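PncC family amidohydrolase (Enterobacter asburiae, PDB 6L19) probably hydrolyses the amide of nicotinamide mononucleotide, as PncC-type deamidases of the competence-damaged (CinA C-terminal) family do. Local coordinates at residues 128-131 against 136-139; 141-146 against 152-157. The protein carries 3 engineered substitutions. All coordinates share one frame; numbering follows the deposited sequence.

Contact 1 of 2, residues 128-131 against 136-139. Engineered in segment 136-139: Glu137 (natural residue Gln).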
loop_
_atom_site.group_PDB
_atom_site.type_symbol
_atom_site.label_atom_id
_atom_site.label_comp_id
_atom_site.label_asym_id
_atom_site.label_seq_id
_atom_site.Cartn_x
_atom_site.Cartn_y
_atom_site.Cartn_z
ATOM N N PHE A 128 -15.292 7.217 2.254
ATOM C CA PHE A 128 -15.120 5.811 1.934
ATOM C C PHE A 128 -15.951 5.464 0.716
ATOM O O PHE A 128 -17.080 5.941 0.583
ATOM C CB PHE A 128 -15.586 4.920 3.095
ATOM C CG PHE A 128 -14.850 5.155 4.394
ATOM C CD1 PHE A 128 -15.232 6.180 5.256
ATOM C CD2 PHE A 128 -13.791 4.330 4.763
ATOM C CE1 PHE A 128 -14.553 6.392 6.465
ATOM C CE2 PHE A 128 -13.104 4.526 5.957
ATOM C CZ PHE A 128 -13.486 5.560 6.818
ATOM N N ALA A 129 -15.415 4.598 -0.150
ATOM C CA ALA A 129 -16.208 3.954 -1.186
ATOM C C ALA A 129 -15.936 2.461 -1.156
ATOM O O ALA A 129 -14.794 2.033 -0.975
ATOM C CB ALA A 129 -15.897 4.511 -2.607
ATOM N N TRP A 130 -16.992 1.673 -1.326
ATOM C CA TRP A 130 -16.892 0.233 -1.522
ATOM C C TRP A 130 -17.546 -0.087 -2.856
ATOM O O TRP A 130 -18.742 0.156 -3.030
ATOM C CB TRP A 130 -17.583 -0.541 -0.396
ATOM C CG TRP A 130 -17.097 -0.222 1.007
ATOM C CD1 TRP A 130 -16.203 -0.944 1.752
ATOM C CD2 TRP A 130 -17.526 0.869 1.843
ATOM N NE1 TRP A 130 -16.026 -0.347 2.990
ATOM C CE2 TRP A 130 -16.834 0.759 3.068
ATOM C CE3 TRP A 130 -18.419 1.934 1.664
ATOM C CZ2 TRP A 130 -17.005 1.677 4.110
ATOM C CZ3 TRP A 130 -18.597 2.834 2.698
ATOM C CH2 TRP A 130 -17.893 2.698 3.912
ATOM N N ASN A 131 -16.766 -0.599 -3.798
ATOM C CA ASN A 131 -17.266 -0.996 -5.108
ATOM C C ASN A 131 -17.286 -2.521 -5.100
ATOM O O ASN A 131 -16.227 -3.154 -5.067
ATOM C CB ASN A 131 -16.382 -0.435 -6.222
ATOM C CG ASN A 131 -16.879 -0.801 -7.626
ATOM O OD1 ASN A 131 -17.442 -1.864 -7.836
ATOM N ND2 ASN A 131 -16.658 0.091 -8.590
ATOM N N THR A 136 -21.402 0.698 -6.181
ATOM C CA THR A 136 -20.614 1.445 -5.212
ATOM C C THR A 136 -21.517 2.041 -4.146
ATOM O O THR A 136 -22.552 2.633 -4.459
ATOM C CB THR A 136 -19.801 2.540 -5.903
ATOM O OG1 THR A 136 -19.035 1.947 -6.963
ATOM C CG2 THR A 136 -18.837 3.215 -4.922
ATOM N N GLU A 137 -21.132 1.843 -2.895
ATOM C CA GLU A 137 -21.681 2.532 -1.737
ATOM C C GLU A 137 -20.627 3.511 -1.231
ATOM O O GLU A 137 -19.427 3.223 -1.293
ATOM C CB GLU A 137 -22.053 1.517 -0.635
ATOM C CG GLU A 137 -22.171 2.093 0.785
ATOM C CD GLU A 137 -22.217 1.027 1.909
ATOM O OE1 GLU A 137 -22.079 -0.192 1.622
ATOM O OE2 GLU A 137 -22.400 1.429 3.091
ATOM N N THR A 138 -21.055 4.675 -0.752
ATOM C CA THR A 138 -20.123 5.637 -0.181
ATOM C C THR A 138 -20.638 6.110 1.172
ATOM O O THR A 138 -21.850 6.104 1.432
ATOM C CB THR A 138 -19.906 6.868 -1.082
ATOM O OG1 THR A 138 -21.155 7.543 -1.252
ATOM C CG2 THR A 138 -19.327 6.485 -2.458
ATOM N N ARG A 139 -19.712 6.547 2.021
ATOM C CA ARG A 139 -20.091 7.154 3.285
ATOM C C ARG A 139 -19.009 8.125 3.721
ATOM O O ARG A 139 -17.844 8.016 3.324
ATOM C CB ARG A 139 -20.331 6.105 4.375
ATOM C CG ARG A 139 -21.806 5.813 4.612
ATOM C CD ARG A 139 -22.059 4.318 4.667
ATOM N NE ARG A 139 -23.482 3.991 4.667
ATOM C CZ ARG A 139 -24.273 4.085 3.604
ATOM N NH1 ARG A 139 -23.789 4.503 2.446
ATOM N NH2 ARG A 139 -25.553 3.757 3.700
HETATM O O HOH W 1 -16.708 2.930 -7.890
#
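Phe128 pairs with Arg139 and Trp130 with Glu137 through four backbone hydrogen bonds between antiparallel strands. Phe128 N gives to Arg139 O at 2.9 Å and Arg139 N returns to Phe128 O; Trp130 and Glu137 exchange a second pair, the straighter member being Trp130 N to Glu137 O, 168° at the hydrogen. Between the pairs Ala129 CA and Thr138 CA, and beyond them Thr136 CA, make CA-H...O contacts with carbonyl oxygens of the facing strand.

Trp130 dominates the apolar packing. Its six-membered ring leans toward the partner strand with CE3 3.4 Å from Glu137 O, which lies at the ring edge, while CZ3 comes to 4.1 Å from Arg139 CB. The engineered Glu137, with CG anti to its own N (chi1 159°), runs its CG and CD past CE3. On the other face, beneath helix 86-100, Ala129 CB touches the methyls of Thr136 and Thr138.

The polar ends are held separately. Water 1 joins Asn131 ND2 (2.9 Å) to Thr136 OG1 (2.7 Å), while Asn131 OD1 accepts from Gly134 N in the turn. In one of two conformers of Arg139, NE lies 3.2 Å from Glu137 OE2, a doubtful salt bridge of charges alone; Glu161 brings a like charge close to OE2. Trp130 NE1 donates to Ser158 O of helix 147-165. The whole is a classic beta hairpin, closing one edge of this chain's mixed sheet between helices on both faces.

Contact 2 of 2, residues 141-146 against 152-157; sequences MLFSGD and EKAVHF. Engineered in segment 141-146: Met141 (natural residue Val).
Phe143 and Lys153 lie alongside each other, running in opposed senses, the lysine's CB seated over one face of the phenyl ring. That CB is 4.0 Å from the Phe143 ring centroid, 25° off the normal, a CH-pi contact. The backbone N of Ala154 also lies over that face. Phe143 has CG anti to its carbonyl carbon (chi1 -66°), which swings the ring toward the helix; there CE2 meets Ala154 CB at 4.1 Å and CZ meets Phe157 CB at 4.0 Å. The two phenylalanine side chains are set roughly perpendicular.

Phe157 carries its ring toward the strand, CG anti to the backbone N (chi1 -180°), and presents a face to the engineered Met141. The methionine is folded at both chi2 and chi3, so that CG, SD and CE all touch the ring. CG sits over the face, 3.6 Å from Phe157 CE2, whereas SD stands oblique to the ring, 4.3 Å from its centroid, in a Met-aromatic contact.

Beyond the rings, the extended Lys153 chain carries NZ to the loop, where it donates to Ser144 O at 2.6 Å from above the carbonyl plane. Ser144 OG is also close to NZ, at 2.8 Å. Water 2 accepts from both Lys153 NZ and Ser144 N. The lysine is thus used twice: its aliphatic root covers an aromatic face, and its ammonium end ties the helix to the loop by binding the neutral carbonyl oxygen of Ser144 and a water.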
loop_
_atom_site.group_PDB
_atom_site.type_symbol
_atom_site.label_atom_id
_atom_site.label_comp_id
_atom_site.label_asym_id
_atom_site.label_seq_id
_atom_site.Cartn_x
_atom_site.Cartn_y
_atom_site.Cartn_z
ATOM N N MET A 141 -17.487 9.931 7.341
ATOM C CA MET A 141 -17.447 9.822 8.791
ATOM C C MET A 141 -16.576 10.942 9.333
ATOM O O MET A 141 -15.615 11.366 8.690
ATOM C CB MET A 141 -16.864 8.473 9.246
ATOM C CG MET A 141 -17.715 7.246 8.944
ATOM S SD MET A 141 -19.371 7.212 9.636
ATOM C CE MET A 141 -18.991 6.453 11.183
ATOM N N LEU A 142 -16.905 11.414 10.526
ATOM C CA LEU A 142 -16.012 12.299 11.258
ATOM C C LEU A 142 -15.502 11.544 12.481
ATOM O O LEU A 142 -16.290 11.172 13.355
ATOM C CB LEU A 142 -16.720 13.593 11.651
ATOM C CG LEU A 142 -15.847 14.493 12.521
ATOM C CD1 LEU A 142 -14.682 15.031 11.711
ATOM C CD2 LEU A 142 -16.686 15.633 13.082
ATOM N N PHE A 143 -14.195 11.289 12.523
ATOM C CA PHE A 143 -13.576 10.513 13.593
ATOM C C PHE A 143 -12.859 11.439 14.566
ATOM O O PHE A 143 -12.099 12.321 14.145
ATOM C CB PHE A 143 -12.576 9.500 13.036
ATOM C CG PHE A 143 -13.203 8.416 12.206
ATOM C CD1 PHE A 143 -14.088 7.519 12.775
ATOM C CD2 PHE A 143 -12.911 8.304 10.849
ATOM C CE1 PHE A 143 -14.663 6.506 12.012
ATOM C CE2 PHE A 143 -13.481 7.292 10.068
ATOM C CZ PHE A 143 -14.360 6.391 10.651
ATOM N N SER A 144 -13.067 11.208 15.861
ATOM C CA SER A 144 -12.358 11.952 16.896
ATOM C C SER A 144 -10.954 11.382 17.116
ATOM O O SER A 144 -10.678 10.212 16.828
ATOM C CB SER A 144 -13.139 11.916 18.213
ATOM O OG SER A 144 -13.142 10.602 18.770
ATOM N N GLY A 145 -10.064 12.232 17.633
ATOM C CA GLY A 145 -8.762 11.819 18.123
ATOM C C GLY A 145 -7.632 12.359 17.271
ATOM O O GLY A 145 -7.828 13.145 16.338
ATOM N N ASP A 146 -6.422 11.916 17.602
ATOM C CA ASP A 146 -5.271 12.343 16.824
ATOM C C ASP A 146 -5.192 11.531 15.526
ATOM O O ASP A 146 -6.030 10.668 15.246
ATOM C CB ASP A 146 -3.991 12.266 17.664
ATOM C CG ASP A 146 -3.615 10.849 18.072
ATOM O OD1 ASP A 146 -4.122 9.870 17.489
ATOM O OD2 ASP A 146 -2.786 10.712 19.005
ATOM N N GLU A 152 -6.721 4.448 12.679
ATOM C CA GLU A 152 -7.145 3.157 13.220
ATOM C C GLU A 152 -8.647 2.953 13.033
ATOM O O GLU A 152 -9.095 1.869 12.630
ATOM C CB GLU A 152 -6.761 3.046 14.708
ATOM C CG GLU A 152 -7.183 1.714 15.344
ATOM C CD GLU A 152 -6.904 1.618 16.854
ATOM O OE1 GLU A 152 -5.999 2.325 17.368
ATOM O OE2 GLU A 152 -7.603 0.821 17.528
ATOM N N LYS A 153 -9.439 3.991 13.309
ATOM C CA LYS A 153 -10.890 3.881 13.179
ATOM C C LYS A 153 -11.321 3.761 11.722
ATOM O O LYS A 153 -12.280 3.035 11.407
ATOM C CB LYS A 153 -11.567 5.100 13.810
ATOM C CG LYS A 153 -11.454 5.183 15.340
ATOM C CD LYS A 153 -11.529 6.664 15.764
ATOM C CE LYS A 153 -11.916 6.814 17.218
ATOM N NZ LYS A 153 -12.177 8.238 17.592
ATOM N N ALA A 154 -10.652 4.503 10.830
ATOM C CA ALA A 154 -10.953 4.422 9.401
ATOM C C ALA A 154 -10.698 3.019 8.866
ATOM O O ALA A 154 -11.524 2.472 8.125
ATOM C CB ALA A 154 -10.119 5.452 8.628
ATOM N N VAL A 155 -9.568 2.409 9.247
ATOM C CA VAL A 155 -9.290 1.037 8.827
ATOM C C VAL A 155 -10.381 0.095 9.333
ATOM O O VAL A 155 -10.906 -0.743 8.592
ATOM C CB VAL A 155 -7.900 0.586 9.318
ATOM C CG1 VAL A 155 -7.734 -0.924 9.140
ATOM C CG2 VAL A 155 -6.777 1.346 8.625
ATOM N N HIS A 156 -10.722 0.207 10.615
ATOM C CA HIS A 156 -11.729 -0.678 11.194
ATOM C C HIS A 156 -13.079 -0.491 10.507
ATOM O O HIS A 156 -13.774 -1.466 10.195
ATOM C CB HIS A 156 -11.836 -0.392 12.702
ATOM C CG HIS A 156 -12.646 -1.389 13.463
ATOM N ND1 HIS A 156 -14.023 -1.328 13.543
ATOM C CD2 HIS A 156 -12.273 -2.462 14.201
ATOM C CE1 HIS A 156 -14.464 -2.331 14.283
ATOM N NE2 HIS A 156 -13.423 -3.041 14.686
ATOM N N PHE A 157 -13.457 0.761 10.249
ATOM C CA PHE A 157 -14.759 1.030 9.649
ATOM C C PHE A 157 -14.823 0.511 8.214
ATOM O O PHE A 157 -15.826 -0.089 7.806
ATOM C CB PHE A 157 -15.031 2.532 9.709
ATOM C CG PHE A 157 -16.356 2.952 9.125
ATOM C CD1 PHE A 157 -17.535 2.780 9.837
ATOM C CD2 PHE A 157 -16.415 3.568 7.888
ATOM C CE1 PHE A 157 -18.767 3.198 9.308
ATOM C CE2 PHE A 157 -17.632 3.999 7.360
ATOM C CZ PHE A 157 -18.810 3.804 8.070
HETATM O O HOH W 2 -14.846 8.682 16.465
#

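How the contacts relate
Contact 1 is the more buried of the two and lies nearer the centre of the chain; contact 2 is at the surface. Both draw on strand 135-142, contact 1 pairing it with strand 125-132 and contact 2 joining its end and the following loop to helix 147-165. Contact 1 is built on backbone hydrogen bonds, contact 2 on aromatic faces, aliphatic carbons and one lysine. They meet through Phe128 and Trp130: the Phe128 and Phe157 rings pack edge-to-face, Phe128 CZ touches Phe143 CE2, and Trp130 CH2 lies 3.7 Å from Phe157 CE2, making a continuous aromatic layer between sheet and helix.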